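Local coordinates for protein tyrosinase (Aspergillus oryzae, PDB 6JU8) that probably oxidises L-tyrosine and L-dopa to L-dopaquinone with molecular oxygen at a dinuclear copper centre, as the catalytic part of a longer protein, at residues N100-T105 against K404-R409; N266-Y271 against V280-D285; L382-Q387 against Y437-T442. The protein carries 1 engineered substitution. One frame throughout, in Å; residues are numbered along the deposited sequence.

Interaction 1. Residues N100-T105 against K404-R409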
loop_
_atom_site.group_PDB
_atom_site.type_symbol
_atom_site.label_atom_id
_atom_site.label_comp_id
_atom_site.label_asym_id
_atom_site.label_seq_id
_atom_site.Cartn_x
_atom_site.Cartn_y
_atom_site.Cartn_z
ATOM N N ASN A 100 -21.745 20.662 15.495
ATOM C CA ASN A 100 -22.275 21.986 15.825
ATOM C C ASN A 100 -22.097 22.908 14.635
ATOM O O ASN A 100 -21.294 22.627 13.736
ATOM C CB ASN A 100 -21.589 22.550 17.067
ATOM C CG ASN A 100 -22.416 23.572 17.817
ATOM O OD1 ASN A 100 -23.550 23.896 17.428
ATOM N ND2 ASN A 100 -21.845 24.083 18.898
ATOM N N TYR A 101 -22.798 24.034 14.658
ATOM C CA TYR A 101 -22.853 24.949 13.517
ATOM C C TYR A 101 -21.553 25.683 13.255
ATOM O O TYR A 101 -21.376 26.283 12.197
ATOM C CB TYR A 101 -24.011 25.943 13.712
ATOM C CG TYR A 101 -25.272 25.190 14.073
ATOM C CD1 TYR A 101 -25.882 24.377 13.122
ATOM C CD2 TYR A 101 -25.824 25.268 15.349
ATOM C CE1 TYR A 101 -27.037 23.677 13.434
ATOM C CE2 TYR A 101 -26.974 24.570 15.662
ATOM C CZ TYR A 101 -27.567 23.771 14.708
ATOM O OH TYR A 101 -28.707 23.044 14.960
ATOM N N THR A 102 -20.632 25.658 14.216
ATOM C CA THR A 102 -19.282 26.179 14.026
ATOM C C THR A 102 -18.351 25.146 13.406
ATOM O O THR A 102 -17.161 25.420 13.253
ATOM C CB THR A 102 -18.743 26.681 15.387
ATOM O OG1 THR A 102 -19.021 25.643 16.344
ATOM C CG2 THR A 102 -19.409 27.974 15.849
ATOM N N PHE A 103 -18.850 23.979 13.018
ATOM C CA PHE A 103 -17.982 23.011 12.325
ATOM C C PHE A 103 -17.259 23.660 11.163
ATOM O O PHE A 103 -16.028 23.514 11.047
ATOM C CB PHE A 103 -18.832 21.797 11.904
ATOM C CG PHE A 103 -18.221 20.981 10.792
ATOM C CD1 PHE A 103 -17.188 20.082 11.079
ATOM C CD2 PHE A 103 -18.645 21.133 9.469
ATOM C CE1 PHE A 103 -16.576 19.347 10.084
ATOM C CE2 PHE A 103 -18.009 20.412 8.462
ATOM C CZ PHE A 103 -16.963 19.550 8.767
ATOM N N PRO A 104 -17.887 24.383 10.239
ATOM C CA PRO A 104 -17.096 24.925 9.114
ATOM C C PRO A 104 -16.125 26.002 9.540
ATOM O O PRO A 104 -15.050 26.141 8.929
ATOM C CB PRO A 104 -18.173 25.513 8.182
ATOM C CG PRO A 104 -19.431 24.774 8.563
ATOM C CD PRO A 104 -19.341 24.609 10.068
ATOM N N THR A 105 -16.495 26.822 10.545
ATOM C CA THR A 105 -15.612 27.958 10.853
ATOM C C THR A 105 -14.444 27.538 11.718
ATOM O O THR A 105 -13.307 28.015 11.527
ATOM C CB THR A 105 -16.419 29.107 11.490
ATOM O OG1 THR A 105 -17.205 28.524 12.533
ATOM C CG2 THR A 105 -17.336 29.733 10.442
ATOM N N LYS A 404 -22.968 31.497 17.326
ATOM C CA LYS A 404 -22.236 32.450 16.500
ATOM C C LYS A 404 -21.022 32.987 17.241
ATOM O O LYS A 404 -19.953 33.171 16.660
ATOM C CB LYS A 404 -23.158 33.600 16.035
ATOM C CG LYS A 404 -22.455 34.492 15.013
ATOM C CD LYS A 404 -23.350 35.563 14.421
ATOM C CE LYS A 404 -23.594 36.663 15.431
ATOM N NZ LYS A 404 -22.389 37.505 15.675
ATOM N N ASP A 405 -21.156 33.282 18.527
ATOM C CA ASP A 405 -20.091 33.966 19.254
ATOM C C ASP A 405 -19.182 33.035 20.027
ATOM O O ASP A 405 -18.409 33.485 20.884
ATOM C CB ASP A 405 -20.729 35.023 20.174
ATOM C CG ASP A 405 -21.366 36.150 19.367
ATOM O OD1 ASP A 405 -20.942 36.447 18.220
ATOM O OD2 ASP A 405 -22.333 36.767 19.848
ATOM N N ASP A 406 -19.213 31.736 19.716
ATOM C CA ASP A 406 -18.326 30.823 20.431
ATOM C C ASP A 406 -16.855 31.115 20.137
ATOM O O ASP A 406 -16.459 31.305 18.977
ATOM C CB ASP A 406 -18.590 29.375 20.002
ATOM C CG ASP A 406 -19.885 28.783 20.510
ATOM O OD1 ASP A 406 -20.622 29.411 21.290
ATOM O OD2 ASP A 406 -20.170 27.626 20.119
ATOM N N ASP A 407 -16.014 31.085 21.174
ATOM C CA ASP A 407 -14.575 31.104 20.950
ATOM C C ASP A 407 -14.148 29.830 20.228
ATOM O O ASP A 407 -14.462 28.706 20.648
ATOM C CB ASP A 407 -13.865 31.160 22.315
ATOM C CG ASP A 407 -13.866 32.539 22.944
ATOM O OD1 ASP A 407 -14.075 33.553 22.257
ATOM O OD2 ASP A 407 -13.692 32.560 24.181
ATOM N N LEU A 408 -13.400 29.987 19.155
ATOM C CA LEU A 408 -12.871 28.843 18.407
ATOM C C LEU A 408 -11.507 28.475 18.955
ATOM O O LEU A 408 -10.448 28.627 18.345
ATOM C CB LEU A 408 -12.831 29.202 16.923
ATOM C CG LEU A 408 -14.155 29.625 16.303
ATOM C CD1 LEU A 408 -13.952 30.093 14.864
ATOM C CD2 LEU A 408 -15.170 28.494 16.361
ATOM N N ARG A 409 -11.550 27.944 20.187
ATOM C CA ARG A 409 -10.343 27.487 20.877
ATOM C C ARG A 409 -9.709 26.364 20.076
ATOM O O ARG A 409 -10.437 25.540 19.501
ATOM C CB ARG A 409 -10.727 27.002 22.286
ATOM C CG ARG A 409 -11.296 28.116 23.170
ATOM C CD ARG A 409 -11.500 27.623 24.609
ATOM N NE ARG A 409 -11.715 26.182 24.616
ATOM C CZ ARG A 409 -11.172 25.314 25.456
ATOM N NH1 ARG A 409 -11.427 24.011 25.372
ATOM N NH2 ARG A 409 -10.352 25.749 26.413
HETATM O O HOH W 1 -22.314 26.315 20.761
HETATM O O HOH W 2 -18.325 26.047 18.887
#

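Interaction 2. Residues N266-Y271 against V280-D285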
loop_
_atom_site.group_PDB
_atom_site.type_symbol
_atom_site.label_atom_id
_atom_site.label_comp_id
_atom_site.label_asym_id
_atom_site.label_seq_id
_atom_site.Cartn_x
_atom_site.Cartn_y
_atom_site.Cartn_z
ATOM N N ASN A 266 -16.319 5.790 -5.199
ATOM C CA ASN A 266 -17.201 5.599 -6.339
ATOM C C ASN A 266 -18.381 4.698 -6.056
ATOM O O ASN A 266 -19.413 4.821 -6.744
ATOM C CB ASN A 266 -16.359 5.109 -7.533
ATOM C CG ASN A 266 -15.438 6.226 -7.989
ATOM O OD1 ASN A 266 -15.877 7.227 -8.572
ATOM N ND2 ASN A 266 -14.147 6.077 -7.689
ATOM N N GLU A 267 -18.315 3.864 -5.025
ATOM C CA GLU A 267 -19.465 3.083 -4.564
ATOM C C GLU A 267 -20.351 3.866 -3.592
ATOM O O GLU A 267 -21.514 3.492 -3.428
ATOM C CB GLU A 267 -19.012 1.782 -3.890
ATOM C CG GLU A 267 -18.448 0.770 -4.885
ATOM C CD GLU A 267 -18.539 -0.662 -4.417
ATOM O OE1 GLU A 267 -18.238 -1.551 -5.236
ATOM O OE2 GLU A 267 -18.903 -0.921 -3.253
ATOM N N HIS A 268 -19.815 4.917 -2.995
ATOM C CA HIS A 268 -20.495 5.836 -2.098
ATOM C C HIS A 268 -21.428 5.180 -1.096
ATOM O O HIS A 268 -22.617 5.513 -1.065
ATOM C CB HIS A 268 -21.222 6.908 -2.925
ATOM C CG HIS A 268 -22.170 6.402 -3.960
ATOM N ND1 HIS A 268 -23.444 5.967 -3.692
ATOM C CD2 HIS A 268 -22.006 6.280 -5.301
ATOM C CE1 HIS A 268 -24.041 5.569 -4.809
ATOM N NE2 HIS A 268 -23.197 5.775 -5.797
ATOM N N PRO A 269 -20.929 4.296 -0.233
ATOM C CA PRO A 269 -21.809 3.675 0.770
ATOM C C PRO A 269 -22.118 4.624 1.910
ATOM O O PRO A 269 -21.442 4.638 2.940
ATOM C CB PRO A 269 -20.970 2.472 1.209
ATOM C CG PRO A 269 -19.549 2.892 1.018
ATOM C CD PRO A 269 -19.545 3.802 -0.176
ATOM N N TRP A 270 -23.165 5.439 1.688
ATOM C CA TRP A 270 -23.566 6.424 2.687
ATOM C C TRP A 270 -23.943 5.730 3.992
ATOM O O TRP A 270 -24.655 4.710 3.930
ATOM C CB TRP A 270 -24.802 7.215 2.220
ATOM C CG TRP A 270 -24.565 7.849 0.871
ATOM C CD1 TRP A 270 -25.012 7.430 -0.351
ATOM C CD2 TRP A 270 -23.820 9.043 0.613
ATOM N NE1 TRP A 270 -24.583 8.280 -1.346
ATOM C CE2 TRP A 270 -23.848 9.279 -0.775
ATOM C CE3 TRP A 270 -23.138 9.926 1.456
ATOM C CZ2 TRP A 270 -23.203 10.377 -1.349
ATOM C CZ3 TRP A 270 -22.500 11.008 0.862
ATOM C CH2 TRP A 270 -22.527 11.234 -0.512
ATOM N N TYR A 271 -23.547 6.249 5.146
ATOM C CA TYR A 271 -23.929 5.579 6.398
ATOM C C TYR A 271 -25.349 5.952 6.832
ATOM O O TYR A 271 -26.003 5.211 7.586
ATOM C CB TYR A 271 -22.922 5.829 7.523
ATOM C CG TYR A 271 -22.840 7.238 8.073
ATOM C CD1 TYR A 271 -23.748 7.723 9.008
ATOM C CD2 TYR A 271 -21.833 8.095 7.635
ATOM C CE1 TYR A 271 -23.687 9.017 9.517
ATOM C CE2 TYR A 271 -21.761 9.379 8.130
ATOM C CZ TYR A 271 -22.672 9.839 9.064
ATOM O OH TYR A 271 -22.561 11.137 9.536
ATOM N N VAL A 280 -30.397 7.348 -4.653
ATOM C CA VAL A 280 -29.190 7.321 -3.834
ATOM C C VAL A 280 -28.082 7.971 -4.650
ATOM O O VAL A 280 -27.601 7.352 -5.605
ATOM C CB VAL A 280 -28.813 5.864 -3.495
ATOM C CG1 VAL A 280 -27.463 5.842 -2.805
ATOM C CG2 VAL A 280 -29.926 5.253 -2.647
ATOM N N PRO A 281 -27.758 9.215 -4.357
ATOM C CA PRO A 281 -26.840 9.975 -5.193
ATOM C C PRO A 281 -25.408 9.473 -5.096
ATOM O O PRO A 281 -24.975 8.948 -4.080
ATOM C CB PRO A 281 -26.911 11.392 -4.611
ATOM C CG PRO A 281 -28.215 11.411 -3.872
ATOM C CD PRO A 281 -28.299 10.042 -3.239
ATOM N N THR A 282 -24.679 9.682 -6.186
ATOM C CA THR A 282 -23.226 9.559 -6.131
ATOM C C THR A 282 -22.618 10.673 -5.273
ATOM O O THR A 282 -23.321 11.642 -4.911
ATOM C CB THR A 282 -22.643 9.651 -7.539
ATOM O OG1 THR A 282 -22.920 10.962 -8.062
ATOM C CG2 THR A 282 -23.253 8.621 -8.490
ATOM N N LEU A 283 -21.328 10.554 -4.940
ATOM C CA LEU A 283 -20.694 11.631 -4.190
ATOM C C LEU A 283 -20.714 12.928 -5.001
ATOM O O LEU A 283 -20.910 13.999 -4.418
ATOM C CB LEU A 283 -19.289 11.238 -3.752
ATOM C CG LEU A 283 -18.456 12.317 -3.052
ATOM C CD1 LEU A 283 -19.142 12.886 -1.810
ATOM C CD2 LEU A 283 -17.079 11.726 -2.689
ATOM N N GLN A 284 -20.499 12.855 -6.329
ATOM C CA GLN A 284 -20.535 14.110 -7.094
ATOM C C GLN A 284 -21.931 14.725 -7.058
ATOM O O GLN A 284 -22.095 15.951 -6.902
ATOM C CB GLN A 284 -20.099 13.869 -8.535
ATOM C CG GLN A 284 -20.108 15.139 -9.382
ATOM C CD GLN A 284 -19.542 14.872 -10.765
ATOM O OE1 GLN A 284 -20.310 14.641 -11.682
ATOM N NE2 GLN A 284 -18.221 14.869 -10.904
ATOM N N ASP A 285 -22.951 13.886 -7.261
ATOM C CA ASP A 285 -24.304 14.463 -7.264
ATOM C C ASP A 285 -24.696 15.000 -5.900
ATOM O O ASP A 285 -25.387 16.022 -5.789
ATOM C CB ASP A 285 -25.311 13.422 -7.768
ATOM C CG ASP A 285 -26.676 14.085 -7.944
ATOM O OD1 ASP A 285 -26.766 15.141 -8.594
ATOM O OD2 ASP A 285 -27.651 13.522 -7.446
#

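Interaction 3. Residues L382-Q387 against Y437-T442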
loop_
_atom_site.group_PDB
_atom_site.type_symbol
_atom_site.label_atom_id
_atom_site.label_comp_id
_atom_site.label_asym_id
_atom_site.label_seq_id
_atom_site.Cartn_x
_atom_site.Cartn_y
_atom_site.Cartn_z
ATOM N N LEU A 382 -16.019 24.405 -0.334
ATOM C CA LEU A 382 -17.460 24.193 -0.469
ATOM C C LEU A 382 -18.230 25.189 0.392
ATOM O O LEU A 382 -19.258 25.723 -0.019
ATOM C CB LEU A 382 -17.832 22.770 -0.067
ATOM C CG LEU A 382 -17.343 21.670 -1.031
ATOM C CD1 LEU A 382 -17.668 20.306 -0.452
ATOM C CD2 LEU A 382 -17.945 21.846 -2.421
ATOM N N THR A 383 -17.710 25.474 1.580
ATOM C CA THR A 383 -18.312 26.501 2.437
ATOM C C THR A 383 -18.271 27.845 1.718
ATOM O O THR A 383 -19.282 28.584 1.720
ATOM C CB THR A 383 -17.620 26.573 3.795
ATOM O OG1 THR A 383 -17.737 25.294 4.440
ATOM C CG2 THR A 383 -18.324 27.583 4.694
ATOM N N ALA A 384 -17.121 28.226 1.160
ATOM C CA ALA A 384 -17.004 29.517 0.473
ATOM C C ALA A 384 -17.922 29.579 -0.722
ATOM O O ALA A 384 -18.554 30.612 -0.990
ATOM C CB ALA A 384 -15.539 29.705 0.046
ATOM N N ILE A 385 -18.032 28.489 -1.495
ATOM C CA ILE A 385 -18.997 28.461 -2.617
ATOM C C ILE A 385 -20.414 28.704 -2.129
ATOM O O ILE A 385 -21.169 29.535 -2.663
ATOM C CB ILE A 385 -18.941 27.115 -3.368
ATOM C CG1 ILE A 385 -17.581 26.907 -4.042
ATOM C CG2 ILE A 385 -20.090 27.023 -4.374
ATOM C CD1 ILE A 385 -17.333 25.487 -4.512
ATOM N N TRP A 386 -20.795 27.948 -1.084
ATOM C CA TRP A 386 -22.179 28.043 -0.609
ATOM C C TRP A 386 -22.423 29.440 -0.067
ATOM O O TRP A 386 -23.495 30.014 -0.313
ATOM C CB TRP A 386 -22.441 26.957 0.446
ATOM C CG TRP A 386 -23.876 26.885 0.853
ATOM C CD1 TRP A 386 -24.812 26.077 0.249
ATOM C CD2 TRP A 386 -24.569 27.607 1.883
ATOM N NE1 TRP A 386 -26.025 26.246 0.857
ATOM C CE2 TRP A 386 -25.910 27.183 1.866
ATOM C CE3 TRP A 386 -24.175 28.556 2.828
ATOM C CZ2 TRP A 386 -26.892 27.669 2.740
ATOM C CZ3 TRP A 386 -25.152 29.039 3.701
ATOM C CH2 TRP A 386 -26.477 28.611 3.664
ATOM N N GLN A 387 -21.452 30.021 0.647
ATOM C CA GLN A 387 -21.632 31.395 1.134
ATOM C C GLN A 387 -21.857 32.360 -0.034
ATOM O O GLN A 387 -22.693 33.252 0.047
ATOM C CB GLN A 387 -20.422 31.863 1.922
ATOM C CG GLN A 387 -20.224 31.219 3.290
ATOM C CD GLN A 387 -18.968 31.806 3.908
ATOM O OE1 GLN A 387 -17.909 31.166 3.922
ATOM N NE2 GLN A 387 -19.038 33.045 4.382
ATOM N N TYR A 437 -6.327 34.232 1.267
ATOM C CA TYR A 437 -6.398 33.211 0.236
ATOM C C TYR A 437 -7.760 33.332 -0.441
ATOM O O TYR A 437 -8.689 33.962 0.077
ATOM C CB TYR A 437 -6.204 31.799 0.787
ATOM C CG TYR A 437 -7.318 31.310 1.695
ATOM C CD1 TYR A 437 -8.462 30.740 1.181
ATOM C CD2 TYR A 437 -7.218 31.446 3.083
ATOM C CE1 TYR A 437 -9.481 30.304 2.030
ATOM C CE2 TYR A 437 -8.210 31.001 3.945
ATOM C CZ TYR A 437 -9.346 30.426 3.399
ATOM O OH TYR A 437 -10.332 29.985 4.260
ATOM N N ASP A 438 -7.850 32.687 -1.595
ATOM C CA ASP A 438 -9.150 32.633 -2.283
ATOM C C ASP A 438 -9.209 31.326 -3.074
ATOM O O ASP A 438 -8.238 30.555 -3.096
ATOM C CB ASP A 438 -9.318 33.846 -3.174
ATOM C CG ASP A 438 -10.731 34.277 -3.484
ATOM O OD1 ASP A 438 -11.679 33.557 -3.097
ATOM O OD2 ASP A 438 -10.875 35.334 -4.135
ATOM N N TYR A 439 -10.349 31.059 -3.699
ATOM C CA TYR A 439 -10.531 29.928 -4.605
ATOM C C TYR A 439 -10.872 30.458 -5.994
ATOM O O TYR A 439 -11.606 31.438 -6.113
ATOM C CB TYR A 439 -11.664 29.011 -4.111
ATOM C CG TYR A 439 -11.367 28.494 -2.716
ATOM C CD1 TYR A 439 -10.439 27.465 -2.544
ATOM C CD2 TYR A 439 -11.997 29.045 -1.599
ATOM C CE1 TYR A 439 -10.145 26.974 -1.279
ATOM C CE2 TYR A 439 -11.704 28.561 -0.328
ATOM C CZ TYR A 439 -10.779 27.536 -0.175
ATOM O OH TYR A 439 -10.462 27.042 1.077
ATOM N N ALA A 440 -10.380 29.820 -7.039
ATOM C CA ALA A 440 -10.734 30.281 -8.384
ATOM C C ALA A 440 -12.246 30.377 -8.576
ATOM O O ALA A 440 -12.749 31.334 -9.179
ATOM C CB ALA A 440 -10.173 29.366 -9.460
ATOM N N ILE A 441 -12.953 29.374 -8.077
ATOM C CA ILE A 441 -14.390 29.320 -8.298
ATOM C C ILE A 441 -15.149 30.463 -7.642
ATOM O O ILE A 441 -16.270 30.720 -8.114
ATOM C CB ILE A 441 -14.942 27.961 -7.857
ATOM C CG1 ILE A 441 -16.354 27.717 -8.401
ATOM C CG2 ILE A 441 -14.897 27.788 -6.347
ATOM C CD1 ILE A 441 -16.736 26.242 -8.324
ATOM N N THR A 442 -14.566 31.102 -6.636
ATOM C CA THR A 442 -15.237 32.224 -5.957
ATOM C C THR A 442 -14.726 33.571 -6.448
ATOM O O THR A 442 -15.092 34.616 -5.903
ATOM C CB THR A 442 -15.142 32.147 -4.426
ATOM O OG1 THR A 442 -13.806 31.903 -3.962
ATOM C CG2 THR A 442 -15.959 30.970 -3.908
#

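Interaction 1. Residues N100-T105 against K404-R409
N100 and D406 reach toward each other tip to tip, but their nearest atoms, N100 ND2 and D406 OD2, are 4.1 Å apart, so water fills the step between them. The amide and carboxylate planes are turned 58° apart. One water accepts from N100 ND2 at 2.9 Å and donates to D406 OD2 at 2.6 Å. A second water donates to the same D406 OD2 at 2.7 Å and is hydrogen-bonded to T102 OG1, also at 2.7 Å. This single carboxylate oxygen therefore takes two water protons and ties both N100 and T102 to the 404-409 loop. T102 OG1 sits between its backbone N and carbonyl carbon (chi1 47°), while CB faces L408.

L408 supplies the methyl contacts: CD2 lies 4.1 Å from T102 CB, and CD1 lies against the T105 backbone, 4.0 Å from T105 O. T105 OG1 is engaged outside the contact, with S426, and backbone bonds join L408 to F424.

The 404-409 loop packs on a type I beta turn from N100 to F103, closed by F103 N to N100 O, and on the first turn of helix 103-129. Lying between copper ligands H98 and H107, this turn belongs to the copper-binding region of the tyrosinase fold.

Interaction 2. Residues N266-Y271 against V280-D285
W270 and P281 are joined by the one direct hydrogen bond of this contact, which draws together the two ends of a helix-loop-helix connection: the chain leaves helix 258-267 at H268 and enters helix 283-292 after the N-cap residue T282. W270 NE1 donates to P281 O at 2.8 Å with an N-H...O angle of 150°, and the acceptor lies only 8° out of the indole plane, at the ring edge.

The tight part is built round that carbonyl, between the buried residues P281 and L283 and the two rings. P281 O also lies over one face of the H268 imidazole, 3.4 Å from ND1, but the angle is too poor for a hydrogen bond. T282 CA sits over the same face as a CH-pi contact, 3.8 Å from the ring centroid and 22° off its normal. H268 has left-handed backbone angles, and its CB rests over one face of the indole, near the rim. Deeper in, W270 CH2 meets L283 CD1 at 4.0 Å, the two side chains crossing at about a right angle. W338, on helix 328-340 with copper ligands H332 and H336, meets the W270 ring edge-to-face.

On the solvent side the exposed residues V280 and T282 each offer a single methyl. V280 CG1 touches the rims of both rings, W270 CD1 at 3.8 Å and H268 CE1 at 4.0 Å. The T282 side chain starts out away from the other segment, though its CG2 still lies 3.9 Å from H268 NE2. Its hydroxyl works along its own chain: T282 OG1 accepts from D285 N at 3.0 Å, the capping bond of helix 283-292.

Interaction 3. Residues L382-Q387 against Y437-T442
I385 and I441 make the closest approach between helix 371-389 and the 437-442 loop. At I385 CB the loop is still more than 4.5 Å away. There the chain forks. CG2, anti to the backbone N, is turned away from the loop, and the contact runs through the other branch: CG1 stands anti to the carbonyl carbon (chi1 -64°) and reaches I441 CG2 at 3.6 Å. At the tip, I385 CD1 touches two atoms of the same partner, I441 CG2 at 3.8 Å and I441 CD1 at 3.9 Å. The two side chains cross at about a right angle, and both also pack on I448 of helix 448-456.

One residue earlier, A384 CB is equally close to two ring atoms of Y439, CD2 and CE2, each at 4.0 Å; the methyl approaches the ring obliquely. T442 packs beside both contacts: its CG2 lies 3.9 Å from A384 O and 4.0 Å from I385 N. T442 N donates to Y439 O, a bond that closes a turn within the loop; the Y439 ring and the T442 methyl both face the helix.

Every touching residue is buried, and side chain to side chain the contact is apolar. The polar end of Y439 is bound elsewhere, its OH to D380 and R23; D380 also holds Y437 OH, and the Y437 ring forms a cation-pi contact with R23. Y437-D438-Y439 with R23 is consistent with the Y-X-Y motif and its arginine partner known near the end of the tyrosinase catalytic core, here packed against the helix that carries copper ligand H376.

In the fold
Interactions 1 and 3 adjoin, with centres about 19 Å apart and a packing contact of 3.8 Å between P104 CB and T383 OG1, where helix 103-129 meets helix 371-389. Interaction 2 lies apart: its centre is about 28 Å from that of interaction 1 and 23 Å from that of interaction 3. Along the chain it is nested inside the loop closed by interaction 1 and closes before interaction 3 opens, while the segments of 1 and 3 alternate. In both 1 and 3, chain beyond helix 371-389 packs on a copper-bearing helix or the turn leading into it, whereas interaction 2 packs against a third, helix 328-340, as expected around a dinuclear copper helical core.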